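Local coordinates for DltD domain-containing protein (Beauveria bassiana, PDB 7D78) that probably acts as a thioesterase of the alpha/beta hydrolase fold, cyclising polyketide chains into medium-ring lactones, at residues V154-I159 / L260-E265; C62-L67 / I84-S89; K127-G132 / V150-M155; A53-P58 / D112-I117; S140-A145 / K248-L253. One frame throughout, in Å; residues are numbered along the deposited sequence.

Interaction 1: residues V154-I159 / L260-E265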
# COMPACT_ATOMS: atom_id res chain seq x y z
N VAL A 154 19.97 8.69 1.25
CA VAL A 154 20.79 8.21 2.36
C VAL A 154 19.89 7.42 3.28
O VAL A 154 18.93 7.97 3.84
CB VAL A 154 21.47 9.37 3.11
CG1 VAL A 154 22.18 8.84 4.34
CG2 VAL A 154 22.44 10.09 2.18
N MET A 155 20.19 6.14 3.44
CA MET A 155 19.45 5.26 4.33
C MET A 155 20.36 4.85 5.48
O MET A 155 21.42 4.25 5.27
CB MET A 155 18.94 4.02 3.61
CG MET A 155 17.86 4.30 2.57
SD MET A 155 17.23 2.76 1.90
CE MET A 155 18.59 2.24 0.87
N VAL A 156 19.94 5.16 6.70
CA VAL A 156 20.64 4.74 7.90
C VAL A 156 19.83 3.61 8.54
O VAL A 156 18.64 3.79 8.82
CB VAL A 156 20.84 5.91 8.87
CG1 VAL A 156 21.55 5.43 10.14
CG2 VAL A 156 21.62 7.01 8.18
N CYS A 157 20.48 2.47 8.74
CA CYS A 157 19.90 1.25 9.32
C CYS A 157 18.46 1.00 8.85
O CYS A 157 17.56 0.85 9.68
CB CYS A 157 19.99 1.29 10.84
SG CYS A 157 19.11 2.67 11.67
N PRO A 158 18.22 0.94 7.54
CA PRO A 158 16.85 0.70 7.07
C PRO A 158 16.30 -0.63 7.57
O PRO A 158 17.02 -1.62 7.65
CB PRO A 158 17.00 0.70 5.54
CG PRO A 158 18.43 0.33 5.29
CD PRO A 158 19.19 0.97 6.43
N ILE A 159 15.01 -0.62 7.92
CA ILE A 159 14.29 -1.83 8.31
C ILE A 159 13.47 -2.30 7.11
O ILE A 159 12.68 -1.54 6.54
CB ILE A 159 13.36 -1.58 9.52
CG1 ILE A 159 14.16 -1.30 10.79
CG2 ILE A 159 12.58 -2.85 9.80
CD1 ILE A 159 13.25 -0.96 12.00
N LEU A 260 23.46 5.97 -0.54
CA LEU A 260 24.38 5.64 0.54
C LEU A 260 23.61 4.90 1.61
O LEU A 260 22.57 5.39 2.08
CB LEU A 260 25.01 6.91 1.13
CG LEU A 260 25.72 6.72 2.47
CD1 LEU A 260 26.99 5.90 2.26
CD2 LEU A 260 26.04 8.09 3.07
N MET A 261 24.08 3.71 1.99
CA MET A 261 23.51 2.98 3.10
C MET A 261 24.52 2.88 4.24
O MET A 261 25.68 2.49 4.02
CB MET A 261 23.08 1.57 2.69
CG MET A 261 22.45 0.79 3.83
SD MET A 261 21.95 -0.86 3.33
CE MET A 261 20.82 -0.49 1.99
N VAL A 262 24.07 3.22 5.44
CA VAL A 262 24.86 3.09 6.66
C VAL A 262 24.22 2.01 7.52
O VAL A 262 23.08 2.16 7.99
CB VAL A 262 24.93 4.42 7.43
CG1 VAL A 262 25.77 4.26 8.70
CG2 VAL A 262 25.50 5.52 6.53
N THR A 263 24.95 0.91 7.74
CA THR A 263 24.45 -0.25 8.44
C THR A 263 25.24 -0.47 9.72
O THR A 263 26.48 -0.50 9.68
CB THR A 263 24.55 -1.50 7.55
OG1 THR A 263 23.65 -1.37 6.45
CG2 THR A 263 24.22 -2.78 8.34
N PRO A 264 24.58 -0.63 10.87
CA PRO A 264 25.31 -0.93 12.11
C PRO A 264 25.73 -2.39 12.12
O PRO A 264 24.92 -3.28 11.85
CB PRO A 264 24.28 -0.64 13.22
CG PRO A 264 23.00 -0.16 12.50
CD PRO A 264 23.12 -0.64 11.09
N GLU A 265 27.01 -2.63 12.44
CA GLU A 265 27.52 -4.00 12.51
C GLU A 265 26.66 -4.87 13.43
O GLU A 265 26.35 -6.02 13.09
CB GLU A 265 28.97 -4.02 13.00
CG GLU A 265 29.57 -5.42 12.98
CD GLU A 265 30.87 -5.54 13.76
OE1 GLU A 265 31.16 -4.64 14.58
OE2 GLU A 265 31.59 -6.54 13.56
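M261 runs past M155 O to the ring of P158. Its CB stands 4.1 Å from M155 O, and CG passes closer to that same oxygen while reaching P158 CD. With CG anti to the backbone N (chi1 -179°) and the next torsion also extended, the chain runs straight out from the strand as far as SD. The bend at chi3 (-58°) then brings CE to 4.2 Å from P158 CG. CE also faces M155 CE, but M155 has two conformers and this methyl-methyl contact is doubtful. Beneath these side chains the backbones run parallel, in the register M155 with M261: M155 N donates to L260 O at 2.8 Å, V262 N to M155 O at 2.8 Å, and C157 N to V262 O at 2.7 Å. This pairs strands 150-156 and 259-264 in the C-terminal half of the central sheet of an alpha/beta hydrolase. On the other face of the sheet V154 and L260 lie side by side, V154 CG1 4.1 Å from L260 CD2, and V156 follows beside V262; helix 305-319 packs there through M312 and F315. Past the last bond the chain turns at C157, whose CB rests 3.7 Å from P264 CD. C157 also touches D267 and H296, which with S134 have the geometry expected of a Ser-His-Asp triad. Q275 of helix 272-281 packs on both P158 and M261.

Interaction 2: residues C62-L67 / I84-S89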
# COMPACT_ATOMS: atom_id res chain seq x y z
N CYS A 62 8.86 7.82 15.69
CA CYS A 62 9.76 8.78 16.32
C CYS A 62 9.39 10.21 15.93
O CYS A 62 8.82 10.45 14.86
CB CYS A 62 11.21 8.50 15.94
SG CYS A 62 11.72 6.86 16.49
N VAL A 63 9.74 11.15 16.81
CA VAL A 63 9.51 12.56 16.55
C VAL A 63 10.83 13.21 16.14
O VAL A 63 11.92 12.69 16.40
CB VAL A 63 8.87 13.30 17.76
CG1 VAL A 63 7.46 12.76 18.02
CG2 VAL A 63 9.73 13.19 19.02
N LYS A 64 10.71 14.35 15.47
CA LYS A 64 11.87 15.01 14.86
C LYS A 64 12.91 15.42 15.89
O LYS A 64 14.09 15.58 15.53
CB LYS A 64 11.39 16.23 14.06
CG LYS A 64 10.58 17.25 14.90
CD LYS A 64 9.76 18.18 14.03
CE LYS A 64 9.05 19.26 14.86
NZ LYS A 64 8.25 18.63 15.95
N GLU A 65 12.52 15.58 17.16
CA GLU A 65 13.44 16.03 18.21
C GLU A 65 14.38 14.93 18.69
O GLU A 65 15.35 15.24 19.40
CB GLU A 65 12.65 16.58 19.41
CG GLU A 65 11.91 17.87 19.13
CD GLU A 65 10.57 17.66 18.44
OE1 GLU A 65 10.16 16.48 18.29
OE2 GLU A 65 9.94 18.66 18.05
N MET A 66 14.12 13.68 18.36
CA MET A 66 14.96 12.57 18.81
C MET A 66 16.16 12.45 17.89
O MET A 66 16.00 12.12 16.71
CB MET A 66 14.16 11.27 18.84
CG MET A 66 12.96 11.32 19.78
SD MET A 66 11.79 9.98 19.48
CE MET A 66 12.80 8.57 19.68
N LEU A 67 17.36 12.74 18.42
CA LEU A 67 18.66 12.48 17.78
C LEU A 67 18.95 13.35 16.56
O LEU A 67 20.06 13.89 16.43
CB LEU A 67 18.79 11.00 17.39
CG LEU A 67 18.48 9.98 18.50
CD1 LEU A 67 17.80 8.73 17.96
CD2 LEU A 67 19.73 9.61 19.33
N ILE A 84 13.89 18.54 9.24
CA ILE A 84 13.43 17.39 10.02
C ILE A 84 11.95 17.62 10.31
O ILE A 84 11.55 18.72 10.71
CB ILE A 84 14.21 17.22 11.33
CG1 ILE A 84 15.66 17.70 11.21
CG2 ILE A 84 14.18 15.77 11.79
CD1 ILE A 84 16.37 17.66 12.54
N TYR A 85 11.14 16.58 10.11
CA TYR A 85 9.70 16.75 10.26
C TYR A 85 9.10 15.56 10.99
O TYR A 85 9.67 14.46 11.02
CB TYR A 85 9.00 16.93 8.88
CG TYR A 85 9.01 15.66 8.05
CD1 TYR A 85 10.11 15.32 7.27
CD2 TYR A 85 7.92 14.78 8.07
CE1 TYR A 85 10.14 14.14 6.53
CE2 TYR A 85 7.94 13.60 7.34
CZ TYR A 85 9.04 13.29 6.57
OH TYR A 85 9.04 12.13 5.85
N ASP A 86 7.95 15.81 11.62
CA ASP A 86 7.12 14.75 12.19
C ASP A 86 6.23 14.17 11.10
O ASP A 86 5.43 14.92 10.52
CB ASP A 86 6.26 15.27 13.33
CG ASP A 86 7.08 15.60 14.59
OD1 ASP A 86 8.12 14.96 14.81
OD2 ASP A 86 6.65 16.47 15.38
N PRO A 87 6.32 12.89 10.79
CA PRO A 87 5.45 12.33 9.74
C PRO A 87 3.98 12.40 10.15
O PRO A 87 3.62 12.69 11.29
CB PRO A 87 5.92 10.87 9.61
CG PRO A 87 7.34 10.87 10.19
CD PRO A 87 7.26 11.88 11.32
N ARG A 88 3.13 12.12 9.16
CA ARG A 88 1.68 12.14 9.34
C ARG A 88 1.24 11.38 10.59
O ARG A 88 1.68 10.26 10.83
CB ARG A 88 1.03 11.53 8.10
CG ARG A 88 -0.50 11.47 8.18
CD ARG A 88 -1.07 10.77 6.97
NE ARG A 88 -0.83 11.54 5.75
CZ ARG A 88 -1.79 12.18 5.09
NH1 ARG A 88 -3.03 12.17 5.54
NH2 ARG A 88 -1.50 12.85 3.98
N SER A 89 0.38 12.03 11.39
CA SER A 89 -0.27 11.52 12.60
C SER A 89 0.68 11.37 13.78
O SER A 89 0.29 10.76 14.79
CB SER A 89 -0.99 10.18 12.35
OG SER A 89 -0.09 9.10 12.48
O HOH W 1 7.36 16.36 18.01
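K64 and D86 form the heart of a salt-bridge network with E65, tying the type I beta turn V63-M66 to the end of strand 81-86. The turn lies in the loop between strand 51-57 and helix 68-77 of the alpha/beta hydrolase domain, and M66 N closes it on V63 O. Within the turn, K64 N donates to D86 OD1 at 2.7 Å, meeting the oxygen nearly along its C-O axis. The lysine side chain then travels across the carboxylate at about a right angle. CG lies between the backbone N and the carbonyl carbon (chi1 56°), which sets the chain against D86, with K64 CG 3.4 Å from D86 OD1. A bend at chi4 (-54°) carries NZ above the carboxylate plane, 49° out of it and 2.7 Å from D86 OD2. The same NZ binds E65 OE2 at 2.7 Å, on the syn side of E65 and nearer the plane of that second carboxylate. A water donates to both E65 OE1 and D86 OD2, at 2.8 Å to the former, and so links two acids whose other oxygens also engage the turn or its lysine. V63 lies alongside D86, its CB 3.5 Å from D86 OD1. D92 completes the cluster, with its carboxylate paired to K64 NZ and its amide bonded to D86 OD2. The ammonium is thus gripped by three acids in a largely buried setting, while D86 is held by two amides, the lysine and a water; these donors would probably favour its ionised form, offsetting the nearby like charges of E65 and D92.

Interaction 3: residues K127-G132 / V150-M155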
# COMPACT_ATOMS: atom_id res chain seq x y z
N LYS A 127 18.88 20.36 -6.15
CA LYS A 127 19.82 19.65 -5.28
C LYS A 127 19.10 19.14 -4.02
O LYS A 127 19.51 19.44 -2.91
CB LYS A 127 21.01 20.53 -4.88
CG LYS A 127 21.86 21.08 -6.02
CD LYS A 127 23.02 21.89 -5.44
CE LYS A 127 23.83 22.62 -6.50
NZ LYS A 127 24.88 23.46 -5.83
N ILE A 128 18.03 18.36 -4.21
CA ILE A 128 17.25 17.79 -3.11
C ILE A 128 17.75 16.38 -2.81
O ILE A 128 17.87 15.55 -3.73
CB ILE A 128 15.75 17.75 -3.45
CG1 ILE A 128 15.22 19.14 -3.81
CG2 ILE A 128 14.96 17.12 -2.30
CD1 ILE A 128 15.35 20.19 -2.70
N THR A 129 18.03 16.10 -1.53
CA THR A 129 18.43 14.77 -1.05
C THR A 129 17.42 14.30 -0.01
O THR A 129 16.94 15.10 0.81
CB THR A 129 19.85 14.80 -0.43
OG1 THR A 129 20.82 14.95 -1.47
CG2 THR A 129 20.16 13.51 0.38
N LEU A 130 17.06 13.01 -0.06
CA LEU A 130 16.23 12.39 0.97
C LEU A 130 17.10 11.53 1.88
O LEU A 130 17.92 10.73 1.41
CB LEU A 130 15.11 11.53 0.37
CG LEU A 130 13.98 12.26 -0.37
CD1 LEU A 130 12.82 11.31 -0.63
CD2 LEU A 130 13.52 13.54 0.35
N TRP A 131 16.91 11.72 3.18
CA TRP A 131 17.69 11.09 4.24
C TRP A 131 16.70 10.46 5.21
O TRP A 131 15.69 11.08 5.56
CB TRP A 131 18.55 12.15 4.95
CG TRP A 131 19.54 11.69 5.99
CD1 TRP A 131 20.90 11.64 5.86
CD2 TRP A 131 19.25 11.27 7.34
NE1 TRP A 131 21.47 11.21 7.03
CE2 TRP A 131 20.48 10.97 7.95
CE3 TRP A 131 18.07 11.12 8.07
CZ2 TRP A 131 20.57 10.52 9.27
CZ3 TRP A 131 18.16 10.66 9.40
CH2 TRP A 131 19.40 10.38 9.98
N GLY A 132 16.96 9.23 5.62
CA GLY A 132 16.04 8.56 6.52
C GLY A 132 16.77 7.63 7.45
O GLY A 132 17.75 6.98 7.07
N VAL A 150 14.41 13.84 -6.39
CA VAL A 150 15.29 13.32 -5.36
C VAL A 150 16.59 12.90 -6.03
O VAL A 150 16.62 11.94 -6.81
CB VAL A 150 14.63 12.16 -4.61
CG1 VAL A 150 15.59 11.54 -3.60
CG2 VAL A 150 13.36 12.66 -3.93
N LYS A 151 17.67 13.62 -5.74
CA LYS A 151 18.95 13.44 -6.43
C LYS A 151 19.91 12.52 -5.68
O LYS A 151 20.94 12.13 -6.24
CB LYS A 151 19.61 14.80 -6.65
CG LYS A 151 18.74 15.78 -7.41
CD LYS A 151 18.37 15.25 -8.80
CE LYS A 151 17.45 16.22 -9.56
NZ LYS A 151 18.12 17.54 -9.84
N ALA A 152 19.61 12.18 -4.43
CA ALA A 152 20.40 11.22 -3.68
C ALA A 152 19.54 10.70 -2.54
O ALA A 152 18.61 11.36 -2.08
CB ALA A 152 21.69 11.84 -3.11
N LEU A 153 19.90 9.51 -2.08
CA LEU A 153 19.17 8.79 -1.04
C LEU A 153 20.17 8.30 -0.01
O LEU A 153 21.12 7.59 -0.34
CB LEU A 153 18.41 7.61 -1.64
CG LEU A 153 17.80 6.59 -0.68
CD1 LEU A 153 16.67 7.25 0.12
CD2 LEU A 153 17.28 5.40 -1.49
N VAL A 154 19.97 8.69 1.25
CA VAL A 154 20.79 8.21 2.36
C VAL A 154 19.89 7.42 3.28
O VAL A 154 18.93 7.97 3.84
CB VAL A 154 21.47 9.37 3.11
CG1 VAL A 154 22.18 8.84 4.34
CG2 VAL A 154 22.44 10.09 2.18
N MET A 155 20.19 6.14 3.44
CA MET A 155 19.45 5.26 4.33
C MET A 155 20.36 4.85 5.48
O MET A 155 21.42 4.25 5.27
CB MET A 155 18.94 4.02 3.61
CG MET A 155 17.86 4.30 2.57
SD MET A 155 17.23 2.76 1.90
CE MET A 155 18.59 2.24 0.87
O HOH W 2 16.58 18.26 -6.82
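W131 and V154 make the tight end of this strand pair: V154 CG1 lies 3.4 Å from W131 CD1 and also reaches NE1, in an approach oblique to the indole. The ring has CG anti to the backbone N (chi1 -174°), which directs the indole to the face that carries V154; F75 meets it edge-to-face. V154 N to L130 O and G132 N to V154 O, both 2.9 Å, hold this end in regular parallel pairing. Strands 127-133 and 150-156, joined by helix 135-146, form a beta-alpha-beta unit of the alpha/beta hydrolase core; G132 begins the probable nucleophile elbow that holds S134. A separate close contact lies toward the start of strand 150-156, where L130 and V150 cross at about a right angle, with L130 CD1 3.6 Å from V150 CG2. Toward the partly exposed end the pairing slips. K151 N, rather than A152 N, donates to I128 O at 2.8 Å, leaving A152 N 3.9 Å from that oxygen and buried with no partner in the model. Here K151 folds back at chi2 (-60°); its NZ bonds to S126 O and, weakly, to a water that accepts from I128 N at 3.0 Å.

Interaction 4: residues A53-P58 / D112-I117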
# COMPACT_ATOMS: atom_id res chain seq x y z
N ALA A 53 19.38 20.97 -0.20
CA ALA A 53 18.51 20.69 0.93
C ALA A 53 18.46 19.19 1.19
O ALA A 53 18.37 18.39 0.25
CB ALA A 53 17.09 21.23 0.69
N ILE A 54 18.50 18.82 2.47
CA ILE A 54 18.38 17.43 2.90
C ILE A 54 17.10 17.32 3.72
O ILE A 54 16.96 18.02 4.73
CB ILE A 54 19.59 16.97 3.72
CG1 ILE A 54 20.89 17.14 2.93
CG2 ILE A 54 19.39 15.54 4.20
CD1 ILE A 54 22.14 17.00 3.80
N ILE A 55 16.18 16.46 3.30
CA ILE A 55 14.94 16.22 4.03
C ILE A 55 15.10 14.92 4.81
O ILE A 55 15.32 13.86 4.20
CB ILE A 55 13.73 16.14 3.08
CG1 ILE A 55 13.47 17.50 2.42
CG2 ILE A 55 12.47 15.67 3.84
CD1 ILE A 55 12.70 17.39 1.08
N MET A 56 15.00 14.99 6.14
CA MET A 56 15.28 13.87 7.02
C MET A 56 13.98 13.30 7.58
O MET A 56 13.22 14.02 8.24
CB MET A 56 16.20 14.30 8.18
CG MET A 56 17.56 14.84 7.74
SD MET A 56 18.51 15.51 9.12
CE MET A 56 18.93 14.01 10.01
N THR A 57 13.75 12.00 7.35
CA THR A 57 12.57 11.32 7.88
C THR A 57 12.95 10.49 9.10
O THR A 57 13.83 9.62 8.99
CB THR A 57 11.95 10.41 6.81
OG1 THR A 57 11.46 11.21 5.71
CG2 THR A 57 10.77 9.63 7.39
N PRO A 58 12.31 10.69 10.25
CA PRO A 58 12.64 9.90 11.44
C PRO A 58 12.17 8.45 11.33
O PRO A 58 11.44 8.05 10.42
CB PRO A 58 11.89 10.61 12.57
CG PRO A 58 11.48 11.95 12.02
CD PRO A 58 11.29 11.72 10.53
N ASP A 112 5.03 15.66 -1.43
CA ASP A 112 4.47 16.97 -1.14
C ASP A 112 5.41 17.80 -0.28
O ASP A 112 5.52 19.02 -0.47
CB ASP A 112 3.11 16.80 -0.46
CG ASP A 112 2.11 16.10 -1.36
OD1 ASP A 112 2.34 16.10 -2.59
OD2 ASP A 112 1.09 15.56 -0.85
N ILE A 113 6.14 17.17 0.64
CA ILE A 113 7.19 17.87 1.38
C ILE A 113 8.26 18.39 0.42
O ILE A 113 8.68 19.55 0.50
CB ILE A 113 7.78 16.95 2.45
CG1 ILE A 113 6.71 16.64 3.51
CG2 ILE A 113 9.04 17.58 3.09
CD1 ILE A 113 7.01 15.40 4.33
N VAL A 114 8.70 17.54 -0.52
CA VAL A 114 9.70 17.99 -1.50
C VAL A 114 9.18 19.21 -2.26
O VAL A 114 9.92 20.17 -2.50
CB VAL A 114 10.08 16.84 -2.45
CG1 VAL A 114 10.91 17.36 -3.62
CG2 VAL A 114 10.88 15.78 -1.70
N THR A 115 7.90 19.20 -2.63
CA THR A 115 7.33 20.34 -3.35
C THR A 115 7.46 21.62 -2.53
O THR A 115 7.89 22.66 -3.06
CB THR A 115 5.86 20.07 -3.69
OG1 THR A 115 5.78 18.99 -4.63
CG2 THR A 115 5.20 21.33 -4.32
N HIS A 116 7.11 21.58 -1.25
CA HIS A 116 7.14 22.83 -0.49
C HIS A 116 8.57 23.25 -0.14
O HIS A 116 8.90 24.43 -0.24
CB HIS A 116 6.30 22.74 0.78
CG HIS A 116 6.27 24.02 1.56
ND1 HIS A 116 5.72 25.18 1.06
CD2 HIS A 116 6.75 24.33 2.79
CE1 HIS A 116 5.85 26.15 1.95
NE2 HIS A 116 6.47 25.66 3.01
N ILE A 117 9.42 22.30 0.26
CA ILE A 117 10.81 22.65 0.60
C ILE A 117 11.53 23.22 -0.62
O ILE A 117 12.31 24.18 -0.51
CB ILE A 117 11.55 21.42 1.19
CG1 ILE A 117 10.91 20.95 2.51
CG2 ILE A 117 13.02 21.73 1.40
CD1 ILE A 117 10.80 22.05 3.61
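I55 sends its two branches from strand 51-57 into helix 103-118. CD1, at the end of the longer branch, reaches 3.7 Å from V114 CG2 and stays 4.2 Å from I117 CB, so it rests between two side chains of the helix. The shorter branch, CG2, meets I113 CG2 at 4.0 Å. I55 CG2 is anti to the backbone N and CG1 anti to the carbonyl carbon (chi1 -66°), which spreads the two methyls apart and lets one residue touch three. Two places earlier on the same strand face, A53 CB adds a looser touch to I117 CG2 at 4.2 Å. I113 and I117, one helical turn apart, also pack on Y83 of the adjoining strand, and I113 on Y85 as well; L130 lies beside I55 from the strand on the other side. V114 is backed by D147 and R149. Further out, the far side of the helix faces the second subunit, where D112 forms a salt bridge with R179 of that subunit. With the segment axes 10.3 Å apart and no hydrogen bond between them, helix and alpha/beta hydrolase sheet are joined here by dispersion and the burial of branched aliphatic groups.

Interaction 5: residues S140-A145 / K248-L253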
# COMPACT_ATOMS: atom_id res chain seq x y z
N SER A 140 11.96 6.64 2.84
CA SER A 140 12.60 7.58 1.93
C SER A 140 12.93 6.91 0.60
O SER A 140 12.84 7.55 -0.46
CB SER A 140 13.87 8.16 2.57
OG SER A 140 13.60 8.87 3.76
N ALA A 141 13.34 5.65 0.63
CA ALA A 141 13.64 4.94 -0.61
C ALA A 141 12.40 4.83 -1.49
O ALA A 141 12.49 4.98 -2.72
CB ALA A 141 14.19 3.56 -0.31
N CYS A 142 11.24 4.55 -0.89
CA CYS A 142 10.01 4.44 -1.67
C CYS A 142 9.67 5.77 -2.32
O CYS A 142 9.25 5.81 -3.49
CB CYS A 142 8.85 3.96 -0.79
SG CYS A 142 9.13 2.34 -0.04
N ALA A 143 9.84 6.88 -1.59
CA ALA A 143 9.62 8.19 -2.18
C ALA A 143 10.60 8.45 -3.32
O ALA A 143 10.21 8.96 -4.37
CB ALA A 143 9.73 9.29 -1.11
N ALA A 144 11.87 8.07 -3.13
CA ALA A 144 12.87 8.28 -4.17
C ALA A 144 12.54 7.50 -5.43
O ALA A 144 12.82 7.98 -6.53
CB ALA A 144 14.26 7.88 -3.66
N ALA A 145 11.93 6.32 -5.28
CA ALA A 145 11.60 5.49 -6.44
C ALA A 145 10.77 6.25 -7.47
O ALA A 145 10.96 6.07 -8.68
CB ALA A 145 10.86 4.22 -5.98
N LYS A 248 11.15 -4.33 -0.04
CA LYS A 248 12.21 -4.92 -0.85
C LYS A 248 11.87 -4.86 -2.33
O LYS A 248 12.76 -4.65 -3.16
CB LYS A 248 12.48 -6.37 -0.42
CG LYS A 248 12.99 -6.49 1.00
CD LYS A 248 13.20 -7.95 1.41
CE LYS A 248 13.69 -8.06 2.85
NZ LYS A 248 13.73 -9.48 3.32
N GLU A 249 10.58 -4.99 -2.67
CA GLU A 249 10.19 -4.89 -4.07
C GLU A 249 10.25 -3.45 -4.56
O GLU A 249 10.68 -3.20 -5.69
CB GLU A 249 8.79 -5.47 -4.29
CG GLU A 249 8.62 -6.90 -3.80
CD GLU A 249 9.71 -7.83 -4.31
OE1 GLU A 249 10.10 -7.72 -5.49
OE2 GLU A 249 10.18 -8.66 -3.52
N ILE A 250 9.83 -2.50 -3.72
CA ILE A 250 9.85 -1.09 -4.13
C ILE A 250 11.28 -0.59 -4.27
O ILE A 250 11.59 0.22 -5.16
CB ILE A 250 9.04 -0.22 -3.14
CG1 ILE A 250 7.58 -0.71 -3.07
CG2 ILE A 250 9.04 1.22 -3.59
CD1 ILE A 250 6.83 -0.17 -1.88
N LEU A 251 12.19 -1.07 -3.41
CA LEU A 251 13.58 -0.64 -3.51
C LEU A 251 14.18 -1.02 -4.85
O LEU A 251 15.11 -0.35 -5.33
CB LEU A 251 14.40 -1.23 -2.36
CG LEU A 251 14.71 -0.24 -1.22
CD1 LEU A 251 13.42 0.16 -0.51
CD2 LEU A 251 15.72 -0.83 -0.23
N LYS A 252 13.65 -2.07 -5.50
CA LYS A 252 14.17 -2.46 -6.80
C LYS A 252 13.84 -1.43 -7.88
O LYS A 252 14.54 -1.38 -8.89
CB LYS A 252 13.63 -3.84 -7.20
CG LYS A 252 14.16 -4.98 -6.33
CD LYS A 252 13.28 -6.21 -6.45
CE LYS A 252 13.75 -7.32 -5.52
NZ LYS A 252 12.99 -8.58 -5.75
N LEU A 253 12.82 -0.60 -7.66
CA LEU A 253 12.54 0.50 -8.58
C LEU A 253 13.55 1.63 -8.44
O LEU A 253 13.65 2.47 -9.33
CB LEU A 253 11.14 1.06 -8.34
CG LEU A 253 10.00 0.03 -8.38
CD1 LEU A 253 8.70 0.68 -7.95
CD2 LEU A 253 9.87 -0.55 -9.78
O HOH W 3 12.10 4.28 -10.48
O HOH W 4 13.95 5.64 -10.26
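A141 and L251 meet methyl to methyl, A141 CB only 3.5 Å from L251 CD1, tighter than an ordinary van der Waals contact. L251 has a first torsion off the staggered position (chi1 -102°), and its CD1 reaches the alanine. At the next residue of the helix, C142, the partner is I250: the isoleucine points at helix 135-146, and C142 reaches it from the flank through SG. C142 SG is anti to its carbonyl carbon and comes up against both branches of the isoleucine, 3.7 Å from I250 CG2 and 3.9 Å from I250 CD1. I250 CG2 is anti to the backbone N (chi1 -59°) and presses toward the cysteine backbone as well. A145, one turn on from A141, sets its CB against the far end of the partner, 4.0 Å from L253 CB and 4.1 Å from I250 O. Beside it a water lies between two carbonyls, 2.8 Å from A145 O and 2.6 Å from L253 O. W244 of the second subunit packs on both C142 and I250, and R168 of that subunit on L253, so the C142-I250 side of the contact borders the second subunit. The small side chains of 140-145 let the short helix 247-251 approach closely. Helix 135-146 follows the probable nucleophile elbow, as the corresponding helix does in alpha/beta hydrolases, and here it packs against the segment that leads into strand 259-264.

Overall arrangement
From the N terminus, interaction 4 closes the first large loop, bringing helix 103-118 back onto strand 51-57; interaction 2 is nested inside it, and Y85 touches T57 and I113 where the two meet. Next comes interaction 3, a short closure across one beta-alpha-beta unit, bonded to strand 51-57 through W131. Interaction 5 opens within that unit, on helix 135-146, and closes far along the chain at 248-253, thereby crossing interaction 3. Interaction 1 begins where interaction 3 ends, sharing V154 and M155, crosses interaction 5 and closes last, at 260-265. Strands 81-86, 51-57, 127-133, 150-156 and 259-264 are thus joined in one sheet, with helices 103-118 and 135-146 against it.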